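Nitrilotriacetate monooxygenase (Burkholderia pseudomallei, PDB 3SDO) probably acts as a flavin-dependent monooxygenase of the NtaA/SnaA/DszA family, using FMN to bring molecular oxygen into an organic substrate. Local coordinates at residues V43-R48 against P399-G404; D166-D171 against R181-D186. All coordinates share one frame; numbering follows the deposited sequence.

Contact 1 of 2, residues V43-R48 against P399-G404; sequences VDRARR and PVTGFG
R45 reaches out of helix 39-51 to residues 401-402, where its NH2 donates to the backbone oxygen of T401 (NH2 to O, 3.0 Å). The bond is fairly straight, 162° at the hydrogen, and the acceptor lies close to the guanidinium plane, while the donor is tilted 16° from the carbonyl plane. The carbonyl oxygen of G402 lies equally near that nitrogen, also at the edge of the guanidinium. The chain gets there by folding: CG stands anti to the carbonyl carbon, and bends at chi2 and chi3 swing the group round, so that its other edge returns to D44. There NE and NH1, each 2.8 Å from OD2 of D44, grip that single oxygen side-on in a salt bridge. Nearer the backbone, R45 CD passes alongside the methyl of T401 (CD to CG2, 3.7 Å), the two side chains running in opposite directions. CG2 of T401 is anti to its own backbone N, which leaves OG1 on another side, bonded to the carbonyl of G18. D406, further along helix 401-418, forms a second salt bridge with R45 NH2. With D44 gripping NE and NH1, and D406 and the T401 carbonyl at NH2, the buried guanidinium is probably held charged and its rotation restricted, tying helix 39-51 to the segment leading into helix 401-418, the helix after barrel strand 393-396.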
ATOM      1  N   VAL A  43     -10.620   5.212   9.041  1.00 16.34           N
ATOM      2  CA  VAL A  43     -11.346   6.268   8.343  1.00 15.97           C
ATOM      3  C   VAL A  43     -11.929   7.291   9.335  1.00 16.04           C
ATOM      4  O   VAL A  43     -11.810   8.495   9.151  1.00 15.33           O
ATOM      5  CB  VAL A  43     -12.493   5.729   7.456  1.00 16.51           C
ATOM      6  CG1 VAL A  43     -13.259   6.922   6.819  1.00 15.64           C
ATOM      7  CG2 VAL A  43     -11.963   4.771   6.356  1.00 15.68           C
ATOM      8  N   ASP A  44     -12.557   6.795  10.380  1.00 15.75           N
ATOM      9  CA  ASP A  44     -13.118   7.655  11.414  1.00 17.04           C
ATOM     10  C   ASP A  44     -12.057   8.552  12.070  1.00 17.17           C
ATOM     11  O   ASP A  44     -12.241   9.776  12.162  1.00 16.92           O
ATOM     12  CB  ASP A  44     -13.825   6.801  12.457  1.00 17.82           C
ATOM     13  CG  ASP A  44     -14.307   7.604  13.643  1.00 20.22           C
ATOM     14  OD1 ASP A  44     -15.489   7.948  13.663  1.00 25.22           O
ATOM     15  OD2 ASP A  44     -13.507   7.905  14.539  1.00 19.87           O
ATOM     16  N   ARG A  45     -10.928   7.955  12.451  1.00 17.00           N
ATOM     17  CA  ARG A  45      -9.832   8.701  13.049  1.00 17.16           C
ATOM     18  C   ARG A  45      -9.169   9.674  12.067  1.00 17.48           C
ATOM     19  O   ARG A  45      -8.877  10.807  12.433  1.00 17.66           O
ATOM     20  CB  ARG A  45      -8.811   7.761  13.652  1.00 16.68           C
ATOM     21  CG  ARG A  45      -9.356   6.838  14.745  1.00 15.39           C
ATOM     22  CD  ARG A  45      -9.729   7.562  15.999  1.00 15.71           C
ATOM     23  NE  ARG A  45     -11.056   8.177  15.937  1.00 16.44           N
ATOM     24  CZ  ARG A  45     -11.569   8.976  16.865  1.00 18.37           C
ATOM     25  NH1 ARG A  45     -12.794   9.478  16.701  1.00 19.19           N
ATOM     26  NH2 ARG A  45     -10.881   9.264  17.963  1.00 20.58           N
ATOM     27  N   ALA A  46      -8.943   9.258  10.822  1.00 17.90           N
ATOM     28  CA  ALA A  46      -8.379  10.171   9.823  1.00 18.01           C
ATOM     29  C   ALA A  46      -9.300  11.369   9.598  1.00 18.08           C
ATOM     30  O   ALA A  46      -8.825  12.505   9.521  1.00 17.84           O
ATOM     31  CB  ALA A  46      -8.072   9.440   8.484  1.00 17.68           C
ATOM     32  N   ARG A  47     -10.611  11.119   9.531  1.00 18.41           N
ATOM     33  CA  ARG A  47     -11.594  12.203   9.329  1.00 18.56           C
ATOM     34  C   ARG A  47     -11.697  13.133  10.526  1.00 18.66           C
ATOM     35  O   ARG A  47     -11.784  14.337  10.373  1.00 18.50           O
ATOM     36  CB  ARG A  47     -12.970  11.637   8.979  1.00 18.33           C
ATOM     37  CG  ARG A  47     -13.007  11.105   7.553  1.00 18.85           C
ATOM     38  CD  ARG A  47     -14.322  10.457   7.258  1.00 20.10           C
ATOM     39  NE  ARG A  47     -14.501  10.170   5.836  1.00 19.95           N
ATOM     40  CZ  ARG A  47     -15.481   9.415   5.361  1.00 25.09           C
ATOM     41  NH1 ARG A  47     -16.353   8.832   6.200  1.00 26.22           N
ATOM     42  NH2 ARG A  47     -15.614   9.251   4.053  1.00 25.68           N
ATOM     43  N   ARG A  48     -11.639  12.555  11.714  1.00 19.04           N
ATOM     44  CA  ARG A  48     -11.624  13.317  12.962  1.00 18.80           C
ATOM     45  C   ARG A  48     -10.446  14.281  12.972  1.00 18.18           C
ATOM     46  O   ARG A  48     -10.601  15.468  13.282  1.00 18.73           O
ATOM     47  CB  ARG A  48     -11.523  12.350  14.144  1.00 18.89           C
ATOM     48  CG  ARG A  48     -11.887  12.931  15.490  1.00 19.66           C
ATOM     49  CD  ARG A  48     -13.379  13.123  15.609  1.00 23.47           C
ATOM     50  NE  ARG A  48     -13.815  13.228  16.994  1.00 26.27           N
ATOM     51  CZ  ARG A  48     -13.927  14.359  17.685  1.00 26.14           C
ATOM     52  NH1 ARG A  48     -13.651  15.537  17.144  1.00 27.33           N
ATOM     53  NH2 ARG A  48     -14.359  14.304  18.925  1.00 27.06           N
ATOM     54  N   PRO A 399      -1.837   7.646  23.499  1.00 19.86           N
ATOM     55  CA  PRO A 399      -1.830   6.318  24.092  1.00 19.98           C
ATOM     56  C   PRO A 399      -3.010   5.436  23.608  1.00 19.79           C
ATOM     57  O   PRO A 399      -2.828   4.255  23.322  1.00 19.29           O
ATOM     58  CB  PRO A 399      -1.918   6.614  25.606  1.00 20.82           C
ATOM     59  CG  PRO A 399      -1.306   7.906  25.766  1.00 20.23           C
ATOM     60  CD  PRO A 399      -1.691   8.695  24.521  1.00 20.16           C
ATOM     61  N   VAL A 400      -4.195   6.035  23.497  1.00 19.29           N
ATOM     62  CA  VAL A 400      -5.386   5.368  22.978  1.00 19.62           C
ATOM     63  C   VAL A 400      -5.976   6.300  21.910  1.00 19.63           C
ATOM     64  O   VAL A 400      -6.302   7.445  22.206  1.00 19.90           O
ATOM     65  CB  VAL A 400      -6.415   5.081  24.112  1.00 20.56           C
ATOM     66  CG1 VAL A 400      -7.729   4.534  23.536  1.00 20.76           C
ATOM     67  CG2 VAL A 400      -5.844   4.085  25.145  1.00 20.51           C
ATOM     68  N   THR A 401      -6.077   5.810  20.677  1.00 19.84           N
ATOM     69  CA  THR A 401      -6.454   6.626  19.519  1.00 20.43           C
ATOM     70  C   THR A 401      -7.911   7.147  19.592  1.00 20.61           C
ATOM     71  O   THR A 401      -8.244   8.167  18.979  1.00 20.98           O
ATOM     72  CB  THR A 401      -6.280   5.826  18.206  1.00 20.70           C
ATOM     73  OG1 THR A 401      -5.041   5.083  18.231  1.00 21.87           O
ATOM     74  CG2 THR A 401      -6.298   6.756  17.005  1.00 21.30           C
ATOM     75  N   GLY A 402      -8.760   6.431  20.323  1.00 21.00           N
ATOM     76  CA  GLY A 402     -10.147   6.845  20.580  1.00 21.09           C
ATOM     77  C   GLY A 402     -10.234   8.114  21.409  1.00 20.98           C
ATOM     78  O   GLY A 402     -10.220   9.220  20.872  1.00 20.42           O
ATOM     79  N   PHE A 403     -10.326   7.981  22.725  1.00 21.58           N
ATOM     80  CA  PHE A 403     -10.509   9.167  23.574  1.00 21.17           C
ATOM     81  C   PHE A 403      -9.334  10.116  23.492  1.00 20.06           C
ATOM     82  O   PHE A 403      -9.516  11.315  23.617  1.00 21.08           O
ATOM     83  CB  PHE A 403     -10.806   8.801  25.029  1.00 21.99           C
ATOM     84  CG  PHE A 403      -9.590   8.505  25.849  1.00 22.29           C
ATOM     85  CD1 PHE A 403      -8.895   9.524  26.460  1.00 20.33           C
ATOM     86  CD2 PHE A 403      -9.149   7.206  26.013  1.00 23.10           C
ATOM     87  CE1 PHE A 403      -7.783   9.257  27.233  1.00 23.50           C
ATOM     88  CE2 PHE A 403      -8.036   6.931  26.779  1.00 23.93           C
ATOM     89  CZ  PHE A 403      -7.347   7.957  27.392  1.00 23.43           C
ATOM     90  N   GLY A 404      -8.131   9.594  23.261  1.00 20.09           N
ATOM     91  CA  GLY A 404      -6.954  10.454  23.133  1.00 19.02           C
ATOM     92  C   GLY A 404      -7.089  11.530  22.068  1.00 18.64           C
ATOM     93  O   GLY A 404      -6.832  12.722  22.324  1.00 17.57           O
TER

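Contact 2 of 2, residues D166-D171 against R181-D186; sequences DSWDDD and RFFDPD
A chi1 of -73° sets CG of W168 anti to the carbonyl carbon, and chi2 turns the indole so that its six-membered ring extends to F183. The phenylalanine answers with chi1 of 76°, which places CG between its backbone N and carbonyl carbon and directs the ring to the tryptophan. The closest approach is W168 CZ3 to F183 CD2, 3.7 Å. Next comes W168 CH2, 3.9 Å from F183 CD2. W168 CZ3 also lies 4.1 Å from F183 CB, so the indole corner rests near the root of the phenylalanine ring. The centroids of the two six-membered rings are 5.6 Å apart and their planes stand at 63°, which makes this an offset edge-to-face pair in which W168 supplies the edge and F183 the face. The contact joins two points of the long excursion between helix 150-165 and strand 193-194, consistent with an insertion in the luciferase-like TIM-barrel fold ahead of barrel strand 215-218, and contains neither regular helix nor strand on the W168 side. Here the aromatic pair works alongside backbone hydrogen bonds between D169 and K187 and between D184 and A172. The polar edge of the indole is satisfied away from F183, NE1 donating to the carbonyl of L204. Just past F183 the chain turns: OD1 of D184 accepts from the backbone N of D186 at 3.1 Å, an Asx turn, with the donor coming from above the carboxylate plane. The same region packs on the second subunit, whose N75 touches W168 and whose P67 touches F183, while F182 meets W26 of that subunit edge-to-face.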
ATOM      1  N   ASP A 166      11.523  12.576 -11.048  1.00 20.99           N
ATOM      2  CA  ASP A 166      11.683  13.667 -12.007  1.00 20.78           C
ATOM      3  C   ASP A 166      11.719  13.182 -13.463  1.00 21.37           C
ATOM      4  O   ASP A 166      12.127  13.930 -14.347  1.00 22.30           O
ATOM      5  CB  ASP A 166      12.917  14.513 -11.639  1.00 21.10           C
ATOM      6  CG  ASP A 166      12.667  15.426 -10.424  1.00 20.43           C
ATOM      7  OD1 ASP A 166      11.503  15.501  -9.955  1.00 21.83           O
ATOM      8  OD2 ASP A 166      13.622  16.103  -9.953  1.00 20.97           O
ATOM      9  N   SER A 167      11.231  11.962 -13.714  1.00 20.53           N
ATOM     10  CA  SER A 167      11.222  11.387 -15.068  1.00 20.75           C
ATOM     11  C   SER A 167      10.442  12.253 -16.044  1.00 21.03           C
ATOM     12  O   SER A 167      10.905  12.506 -17.168  1.00 20.43           O
ATOM     13  CB  SER A 167      10.615   9.988 -15.073  1.00 19.98           C
ATOM     14  OG  SER A 167      11.397   9.069 -14.344  1.00 20.11           O
ATOM     15  N   TRP A 168       9.281  12.708 -15.586  1.00 20.46           N
ATOM     16  CA  TRP A 168       8.293  13.401 -16.427  1.00 21.18           C
ATOM     17  C   TRP A 168       8.157  14.871 -16.064  1.00 21.62           C
ATOM     18  O   TRP A 168       7.623  15.189 -15.009  1.00 21.54           O
ATOM     19  CB  TRP A 168       6.929  12.734 -16.251  1.00 20.67           C
ATOM     20  CG  TRP A 168       6.829  11.392 -16.931  1.00 19.29           C
ATOM     21  CD1 TRP A 168       7.037  10.159 -16.369  1.00 19.14           C
ATOM     22  CD2 TRP A 168       6.482  11.164 -18.279  1.00 21.38           C
ATOM     23  NE1 TRP A 168       6.874   9.179 -17.308  1.00 20.47           N
ATOM     24  CE2 TRP A 168       6.526   9.770 -18.495  1.00 21.26           C
ATOM     25  CE3 TRP A 168       6.166  12.007 -19.349  1.00 22.20           C
ATOM     26  CZ2 TRP A 168       6.251   9.204 -19.721  1.00 22.08           C
ATOM     27  CZ3 TRP A 168       5.893  11.443 -20.563  1.00 24.13           C
ATOM     28  CH2 TRP A 168       5.945  10.053 -20.748  1.00 22.72           C
ATOM     29  N   ASP A 169       8.610  15.782 -16.926  1.00 22.19           N
ATOM     30  CA  ASP A 169       8.384  17.197 -16.644  1.00 22.60           C
ATOM     31  C   ASP A 169       6.889  17.430 -16.423  1.00 22.40           C
ATOM     32  O   ASP A 169       6.050  16.760 -17.020  1.00 21.99           O
ATOM     33  CB  ASP A 169       8.823  18.123 -17.783  1.00 22.78           C
ATOM     34  CG  ASP A 169      10.326  18.130 -18.034  1.00 23.44           C
ATOM     35  OD1 ASP A 169      11.134  17.556 -17.250  1.00 24.83           O
ATOM     36  OD2 ASP A 169      10.694  18.754 -19.049  1.00 23.05           O
ATOM     37  N   ASP A 170       6.572  18.411 -15.591  1.00 23.14           N
ATOM     38  CA  ASP A 170       5.175  18.717 -15.245  1.00 23.72           C
ATOM     39  C   ASP A 170       4.302  18.973 -16.494  1.00 24.35           C
ATOM     40  O   ASP A 170       3.106  18.697 -16.489  1.00 24.96           O
ATOM     41  CB  ASP A 170       5.126  19.930 -14.311  1.00 23.68           C
ATOM     42  CG  ASP A 170       5.746  19.658 -12.956  1.00 24.66           C
ATOM     43  OD1 ASP A 170       5.754  18.474 -12.512  1.00 22.97           O
ATOM     44  OD2 ASP A 170       6.209  20.647 -12.311  1.00 24.60           O
ATOM     45  N   ASP A 171       4.924  19.446 -17.570  1.00 25.44           N
ATOM     46  CA  ASP A 171       4.204  19.810 -18.805  1.00 26.16           C
ATOM     47  C   ASP A 171       4.478  18.849 -19.989  1.00 25.85           C
ATOM     48  O   ASP A 171       4.165  19.172 -21.135  1.00 25.82           O
ATOM     49  CB  ASP A 171       4.525  21.273 -19.185  1.00 26.94           C
ATOM     50  CG  ASP A 171       6.036  21.564 -19.289  1.00 30.52           C
ATOM     51  OD1 ASP A 171       6.891  20.687 -19.024  1.00 32.42           O
ATOM     52  OD2 ASP A 171       6.383  22.707 -19.625  1.00 35.76           O
ATOM     53  N   ARG A 181       0.239  13.984 -31.226  1.00 30.31           N
ATOM     54  CA  ARG A 181       1.430  13.965 -30.375  1.00 30.15           C
ATOM     55  C   ARG A 181       0.995  13.843 -28.898  1.00 28.70           C
ATOM     56  O   ARG A 181       0.358  14.738 -28.342  1.00 27.27           O
ATOM     57  CB  ARG A 181       2.278  15.222 -30.612  1.00 31.04           C
ATOM     58  CG  ARG A 181       3.477  15.382 -29.671  1.00 34.37           C
ATOM     59  CD  ARG A 181       4.321  16.650 -29.928  1.00 37.27           C
ATOM     60  NE  ARG A 181       3.608  17.891 -29.577  1.00 40.63           N
ATOM     61  CZ  ARG A 181       4.159  18.966 -29.000  1.00 42.33           C
ATOM     62  NH1 ARG A 181       5.441  18.987 -28.686  1.00 44.04           N
ATOM     63  NH2 ARG A 181       3.412  20.030 -28.713  1.00 44.33           N
ATOM     64  N   PHE A 182       1.339  12.716 -28.282  1.00 27.40           N
ATOM     65  CA  PHE A 182       0.895  12.414 -26.933  1.00 25.96           C
ATOM     66  C   PHE A 182       1.765  13.104 -25.880  1.00 25.44           C
ATOM     67  O   PHE A 182       1.255  13.584 -24.861  1.00 24.74           O
ATOM     68  CB  PHE A 182       0.896  10.911 -26.726  1.00 25.62           C
ATOM     69  CG  PHE A 182       0.345  10.480 -25.399  1.00 23.77           C
ATOM     70  CD1 PHE A 182       1.187  10.031 -24.394  1.00 22.75           C
ATOM     71  CD2 PHE A 182      -1.012  10.540 -25.156  1.00 22.47           C
ATOM     72  CE1 PHE A 182       0.683   9.616 -23.190  1.00 22.55           C
ATOM     73  CE2 PHE A 182      -1.534  10.151 -23.930  1.00 22.80           C
ATOM     74  CZ  PHE A 182      -0.696   9.691 -22.949  1.00 23.52           C
ATOM     75  N   PHE A 183       3.075  13.147 -26.108  1.00 25.35           N
ATOM     76  CA  PHE A 183       4.001  13.799 -25.180  1.00 25.08           C
ATOM     77  C   PHE A 183       5.210  14.385 -25.910  1.00 26.51           C
ATOM     78  O   PHE A 183       5.490  13.995 -27.047  1.00 27.40           O
ATOM     79  CB  PHE A 183       4.475  12.797 -24.124  1.00 24.41           C
ATOM     80  CG  PHE A 183       5.515  11.817 -24.620  1.00 24.74           C
ATOM     81  CD1 PHE A 183       5.199  10.853 -25.555  1.00 24.90           C
ATOM     82  CD2 PHE A 183       6.811  11.858 -24.142  1.00 26.01           C
ATOM     83  CE1 PHE A 183       6.165   9.928 -26.005  1.00 26.30           C
ATOM     84  CE2 PHE A 183       7.764  10.948 -24.596  1.00 26.29           C
ATOM     85  CZ  PHE A 183       7.431   9.985 -25.532  1.00 24.97           C
ATOM     86  N   ASP A 184       5.908  15.308 -25.249  1.00 26.92           N
ATOM     87  CA  ASP A 184       7.139  15.911 -25.776  1.00 28.26           C
ATOM     88  C   ASP A 184       8.308  15.040 -25.297  1.00 28.49           C
ATOM     89  O   ASP A 184       8.543  14.934 -24.094  1.00 27.94           O
ATOM     90  CB  ASP A 184       7.281  17.352 -25.290  1.00 28.24           C
ATOM     91  CG  ASP A 184       8.537  18.064 -25.836  1.00 29.91           C
ATOM     92  OD1 ASP A 184       9.437  17.411 -26.417  1.00 29.74           O
ATOM     93  OD2 ASP A 184       8.636  19.294 -25.641  1.00 30.26           O
ATOM     94  N   PRO A 185       9.018  14.388 -26.237  1.00 29.01           N
ATOM     95  CA  PRO A 185      10.079  13.433 -25.865  1.00 29.06           C
ATOM     96  C   PRO A 185      11.234  14.061 -25.096  1.00 28.69           C
ATOM     97  O   PRO A 185      11.899  13.380 -24.308  1.00 27.15           O
ATOM     98  CB  PRO A 185      10.588  12.912 -27.203  1.00 30.04           C
ATOM     99  CG  PRO A 185       9.553  13.323 -28.234  1.00 31.19           C
ATOM    100  CD  PRO A 185       8.865  14.522 -27.699  1.00 30.26           C
ATOM    101  N   ASP A 186      11.478  15.341 -25.346  1.00 28.90           N
ATOM    102  CA  ASP A 186      12.528  16.062 -24.651  1.00 29.67           C
ATOM    103  C   ASP A 186      12.146  16.446 -23.239  1.00 28.81           C
ATOM    104  O   ASP A 186      12.991  16.981 -22.513  1.00 29.07           O
ATOM    105  CB  ASP A 186      12.908  17.315 -25.425  1.00 31.31           C
ATOM    106  CG  ASP A 186      13.625  16.997 -26.724  1.00 34.10           C
ATOM    107  OD1 ASP A 186      14.005  15.818 -26.939  1.00 37.60           O
ATOM    108  OD2 ASP A 186      13.810  17.927 -27.525  1.00 38.69           O
TER

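Overall arrangement
Contact 1 and contact 2 lie far apart, their centres about 41 Å from each other and their nearest atoms about 27 Å. Along the chain, 166-171 and 181-186 are nested inside the long loop that contact 1 closes across 350 intervening residues. Contact 1, centred about 15 Å from the centre of the chain, is buried and links an early barrel helix to a late one; contact 2, about 35 Å out, is local, partly buried and reached by the second subunit. One is made by an arginine donating to a backbone carbonyl, the other by two aromatic rings. Both lie away from the predicted FMN-binding residues, such as D61 and H147.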